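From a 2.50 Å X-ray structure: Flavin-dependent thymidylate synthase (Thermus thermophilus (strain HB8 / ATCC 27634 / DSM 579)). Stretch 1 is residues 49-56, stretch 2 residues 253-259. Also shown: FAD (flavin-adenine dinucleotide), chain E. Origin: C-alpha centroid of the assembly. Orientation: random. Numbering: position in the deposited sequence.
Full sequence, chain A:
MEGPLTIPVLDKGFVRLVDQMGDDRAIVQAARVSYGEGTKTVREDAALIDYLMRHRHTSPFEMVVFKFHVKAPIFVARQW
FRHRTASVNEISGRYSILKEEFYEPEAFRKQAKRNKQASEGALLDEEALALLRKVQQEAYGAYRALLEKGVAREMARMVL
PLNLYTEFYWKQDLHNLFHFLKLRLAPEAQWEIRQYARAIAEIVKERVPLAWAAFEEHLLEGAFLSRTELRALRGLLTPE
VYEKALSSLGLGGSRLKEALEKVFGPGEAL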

# COMPACT_ATOMS: atom_id res chain seq x y z
N ILE A 49 11.09 -21.52 -9.01
CA ILE A 49 10.79 -20.84 -7.78
C ILE A 49 12.06 -20.34 -7.11
O ILE A 49 12.09 -19.24 -6.56
N ASP A 50 13.12 -21.14 -7.18
CA ASP A 50 14.38 -20.74 -6.58
C ASP A 50 14.89 -19.49 -7.27
O ASP A 50 15.37 -18.56 -6.64
N TYR A 51 14.78 -19.49 -8.59
CA TYR A 51 15.23 -18.38 -9.41
C TYR A 51 14.51 -17.07 -9.07
O TYR A 51 15.14 -16.02 -8.92
N LEU A 52 13.18 -17.14 -8.94
CA LEU A 52 12.37 -15.95 -8.65
C LEU A 52 12.75 -15.32 -7.31
O LEU A 52 12.78 -14.10 -7.18
N MET A 53 13.02 -16.16 -6.32
CA MET A 53 13.41 -15.71 -4.99
C MET A 53 14.76 -14.98 -5.09
O MET A 53 14.90 -13.87 -4.59
N ARG A 54 15.72 -15.61 -5.76
CA ARG A 54 17.07 -15.06 -5.95
C ARG A 54 17.11 -13.70 -6.62
O ARG A 54 17.83 -12.80 -6.18
N HIS A 55 16.35 -13.56 -7.71
CA HIS A 55 16.33 -12.33 -8.48
C HIS A 55 15.33 -11.26 -8.05
O HIS A 55 15.15 -10.26 -8.75
N ARG A 56 14.69 -11.45 -6.90
CA ARG A 56 13.73 -10.48 -6.41
C ARG A 56 12.51 -10.30 -7.31
O ARG A 56 11.88 -9.24 -7.29
N GLY A 253 26.34 -23.57 -12.56
CA GLY A 253 25.63 -22.73 -13.50
C GLY A 253 25.32 -21.35 -12.95
O GLY A 253 26.16 -20.73 -12.28
N SER A 254 24.11 -20.86 -13.24
CA SER A 254 23.65 -19.54 -12.80
C SER A 254 23.86 -19.24 -11.32
O SER A 254 24.34 -18.16 -10.97
N ARG A 255 23.47 -20.16 -10.44
CA ARG A 255 23.65 -19.93 -9.01
C ARG A 255 25.12 -19.57 -8.76
O ARG A 255 25.42 -18.57 -8.12
N LEU A 256 26.01 -20.41 -9.28
CA LEU A 256 27.45 -20.21 -9.12
C LEU A 256 27.91 -18.88 -9.72
O LEU A 256 28.54 -18.07 -9.04
N LYS A 257 27.62 -18.68 -10.99
CA LYS A 257 28.01 -17.46 -11.67
C LYS A 257 27.53 -16.25 -10.88
O LYS A 257 28.30 -15.32 -10.60
N GLU A 258 26.26 -16.27 -10.50
CA GLU A 258 25.67 -15.18 -9.72
C GLU A 258 26.39 -14.96 -8.39
O GLU A 258 26.74 -13.83 -8.06
N ALA A 259 26.60 -16.04 -7.64
CA ALA A 259 27.28 -15.95 -6.35
C ALA A 259 28.64 -15.26 -6.50
O ALA A 259 29.07 -14.50 -5.63

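Glu258 is the polar centre of this contact, its carboxylate held by Arg54, the last residue of the first helix, and His55, just after it. Arg54 NH1 lies 2.7 Å from Glu258 OE1, a salt bridge whose hydrogen bond is weak because the N-H...O angle is only 119°. His55 NE2 donates to Glu258 OE2 at 2.9 Å with a better angle of 143°, and the oxygen meets the imidazole at its edge, near the ring plane, where an N-H points. Glu258 reaches across with chi1 m and chi2 t, its CA-to-CB bond directed toward the first stretch. His55, the first residue to leave helical phi/psi, starts sideways, chi1 m, and its ring end comes nearer.

Arg54 has its CA-to-CB bond toward the second stretch and extends as m, t, m. Within the first helix, Arg54 NE forms a salt bridge with Asp50 OD2 at 3.0 Å, so one guanidinium links acids from both stretches. Asp50, chi1 t, points toward the second helix as well; Asp50 OD2 makes a long salt bridge of 4.0 Å to Arg255 NH1, and its carboxylate is also hydrogen-bonded elsewhere in the structure.

The CA-to-CB bond of Arg255 is sideways to the first stretch, with chi1 off-well at -104° followed by two m angles, and its aliphatic part packs against Arg54: Arg54 CD and Arg255 CD are 3.2 Å apart, and Arg255 CG lies over one face of the Arg54 guanidinium. Ser254, chi1 m, points toward the contact, with Ser254 CB 4.0 Å from Arg54 NH1.

The helix axes run nearly parallel, 16° apart, and approach no closer than 11.9 Å, so long side chains span the gap and just 235 Å² is buried in total. Ile49, Leu52 and Met53 take no part. Beyond the contact, the backbone His55 O lies 3.2 Å from FAD C8M, one of the two flavin ring methyls.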

# COMPACT_ATOMS: atom_id res chain seq x y z
CB ILE A 49 9.99 -21.74 -6.83
CG1 ILE A 49 8.56 -21.90 -7.38
CG2 ILE A 49 9.98 -21.14 -5.43
CD1 ILE A 49 7.67 -22.84 -6.58
CB ASP A 50 15.43 -21.83 -6.73
CG ASP A 50 16.70 -21.49 -6.00
OD1 ASP A 50 16.73 -21.67 -4.77
OD2 ASP A 50 17.65 -21.01 -6.66
CB TYR A 51 15.04 -18.75 -10.89
CG TYR A 51 15.37 -17.65 -11.87
CD1 TYR A 51 14.50 -16.59 -12.08
CD2 TYR A 51 16.59 -17.63 -12.55
CE1 TYR A 51 14.82 -15.55 -12.93
CE2 TYR A 51 16.93 -16.59 -13.41
CZ TYR A 51 16.03 -15.55 -13.59
OH TYR A 51 16.34 -14.51 -14.42
CB LEU A 52 10.88 -16.32 -8.65
CG LEU A 52 10.28 -16.80 -9.98
CD1 LEU A 52 8.85 -17.25 -9.76
CD2 LEU A 52 10.34 -15.69 -11.01
CB MET A 53 13.50 -16.93 -4.07
CG MET A 53 14.03 -16.69 -2.67
SD MET A 53 12.88 -15.85 -1.62
CE MET A 53 11.65 -17.09 -1.41
CB ARG A 54 17.91 -15.99 -6.84
CG ARG A 54 18.50 -17.20 -6.17
CD ARG A 54 19.43 -17.91 -7.14
NE ARG A 54 18.72 -18.63 -8.19
CZ ARG A 54 19.24 -18.94 -9.37
NH1 ARG A 54 20.48 -18.60 -9.67
NH2 ARG A 54 18.52 -19.61 -10.26
CB HIS A 55 16.11 -12.66 -9.95
CG HIS A 55 17.25 -13.42 -10.56
ND1 HIS A 55 18.02 -12.92 -11.58
CD2 HIS A 55 17.77 -14.63 -10.26
CE1 HIS A 55 18.97 -13.78 -11.88
NE2 HIS A 55 18.84 -14.83 -11.09
CB ARG A 56 14.43 -9.12 -6.22
CG ARG A 56 15.49 -9.12 -5.14
CD ARG A 56 14.86 -9.21 -3.77
NE ARG A 56 14.07 -10.43 -3.58
CZ ARG A 56 13.25 -10.63 -2.56
NH1 ARG A 56 13.10 -9.69 -1.63
NH2 ARG A 56 12.57 -11.77 -2.46
CB SER A 254 22.18 -19.38 -13.15
OG SER A 254 21.98 -19.58 -14.53
CB ARG A 255 23.30 -21.19 -8.20
CG ARG A 255 21.95 -21.13 -7.49
CD ARG A 255 21.86 -19.92 -6.55
NE ARG A 255 22.40 -20.12 -5.20
CZ ARG A 255 21.98 -21.05 -4.35
NH1 ARG A 255 21.01 -21.89 -4.71
NH2 ARG A 255 22.50 -21.14 -3.14
CB LEU A 256 28.22 -21.35 -9.80
CG LEU A 256 29.24 -22.16 -9.00
CD1 LEU A 256 30.24 -22.73 -9.99
CD2 LEU A 256 29.97 -21.31 -7.97
CB LYS A 257 27.41 -17.43 -13.08
CG LYS A 257 27.77 -16.19 -13.87
CD LYS A 257 27.31 -16.31 -15.32
CE LYS A 257 27.51 -15.00 -16.06
NZ LYS A 257 28.91 -14.50 -15.97
CB GLU A 258 24.19 -15.47 -9.47
CG GLU A 258 23.31 -15.32 -10.69
CD GLU A 258 21.94 -15.96 -10.51
OE1 GLU A 258 21.51 -16.14 -9.35
OE2 GLU A 258 21.28 -16.27 -11.52
CB ALA A 259 27.48 -17.35 -5.76
PA FAD E . 6.72 -1.70 -4.85
O1A FAD E . 5.68 -1.85 -5.90
O2A FAD E . 7.06 -0.13 -4.67
O5B FAD E . 6.15 -2.30 -3.49
C5B FAD E . 7.21 -2.34 -2.52
C4B FAD E . 6.78 -3.29 -1.40
O4B FAD E . 5.57 -2.80 -0.78
C3B FAD E . 6.48 -4.67 -1.94
O3B FAD E . 7.62 -5.52 -1.96
C2B FAD E . 5.38 -5.17 -1.02
O2B FAD E . 5.96 -5.77 0.14
C1B FAD E . 4.58 -3.87 -0.69
N9A FAD E . 3.44 -3.62 -1.62
C8A FAD E . 3.28 -2.54 -2.45
N7A FAD E . 2.17 -2.63 -3.12
C5A FAD E . 1.54 -3.77 -2.77
C6A FAD E . 0.31 -4.39 -3.16
N6A FAD E . -0.50 -3.78 -4.10
N1A FAD E . -0.03 -5.57 -2.58
C2A FAD E . 0.75 -6.17 -1.67
N3A FAD E . 1.91 -5.62 -1.28
C4A FAD E . 2.34 -4.43 -1.80
N1 FAD E . 7.08 -7.94 -13.29
C2 FAD E . 6.22 -8.45 -14.18
O2 FAD E . 5.07 -8.02 -14.20
N3 FAD E . 6.57 -9.43 -15.06
C4 FAD E . 7.84 -9.97 -15.09
O4 FAD E . 8.13 -10.85 -15.89
C4X FAD E . 8.83 -9.44 -14.12
N5 FAD E . 10.09 -9.87 -14.05
C5X FAD E . 10.98 -9.37 -13.15
C6 FAD E . 12.32 -9.88 -13.11
C7 FAD E . 13.24 -9.37 -12.19
C7M FAD E . 14.65 -9.95 -12.19
C8 FAD E . 12.87 -8.33 -11.28
C8M FAD E . 13.86 -7.77 -10.28
C9 FAD E . 11.56 -7.81 -11.30
C9A FAD E . 10.59 -8.32 -12.22
N10 FAD E . 9.24 -7.82 -12.27
C10 FAD E . 8.35 -8.35 -13.20
C1' FAD E . 8.77 -6.74 -11.38
C2' FAD E . 8.36 -7.24 -9.99
O2' FAD E . 7.50 -8.38 -10.10
C3' FAD E . 7.66 -6.09 -9.21
O3' FAD E . 6.41 -5.74 -9.83
C4' FAD E . 8.56 -4.83 -9.14
O4' FAD E . 9.95 -5.20 -9.00
C5' FAD E . 8.16 -3.98 -7.94
O5' FAD E . 8.76 -4.55 -6.78
P FAD E . 7.93 -4.09 -5.50
O1P FAD E . 6.50 -4.49 -5.66
O2P FAD E . 8.56 -4.82 -4.22
O3P FAD E . 8.10 -2.46 -5.31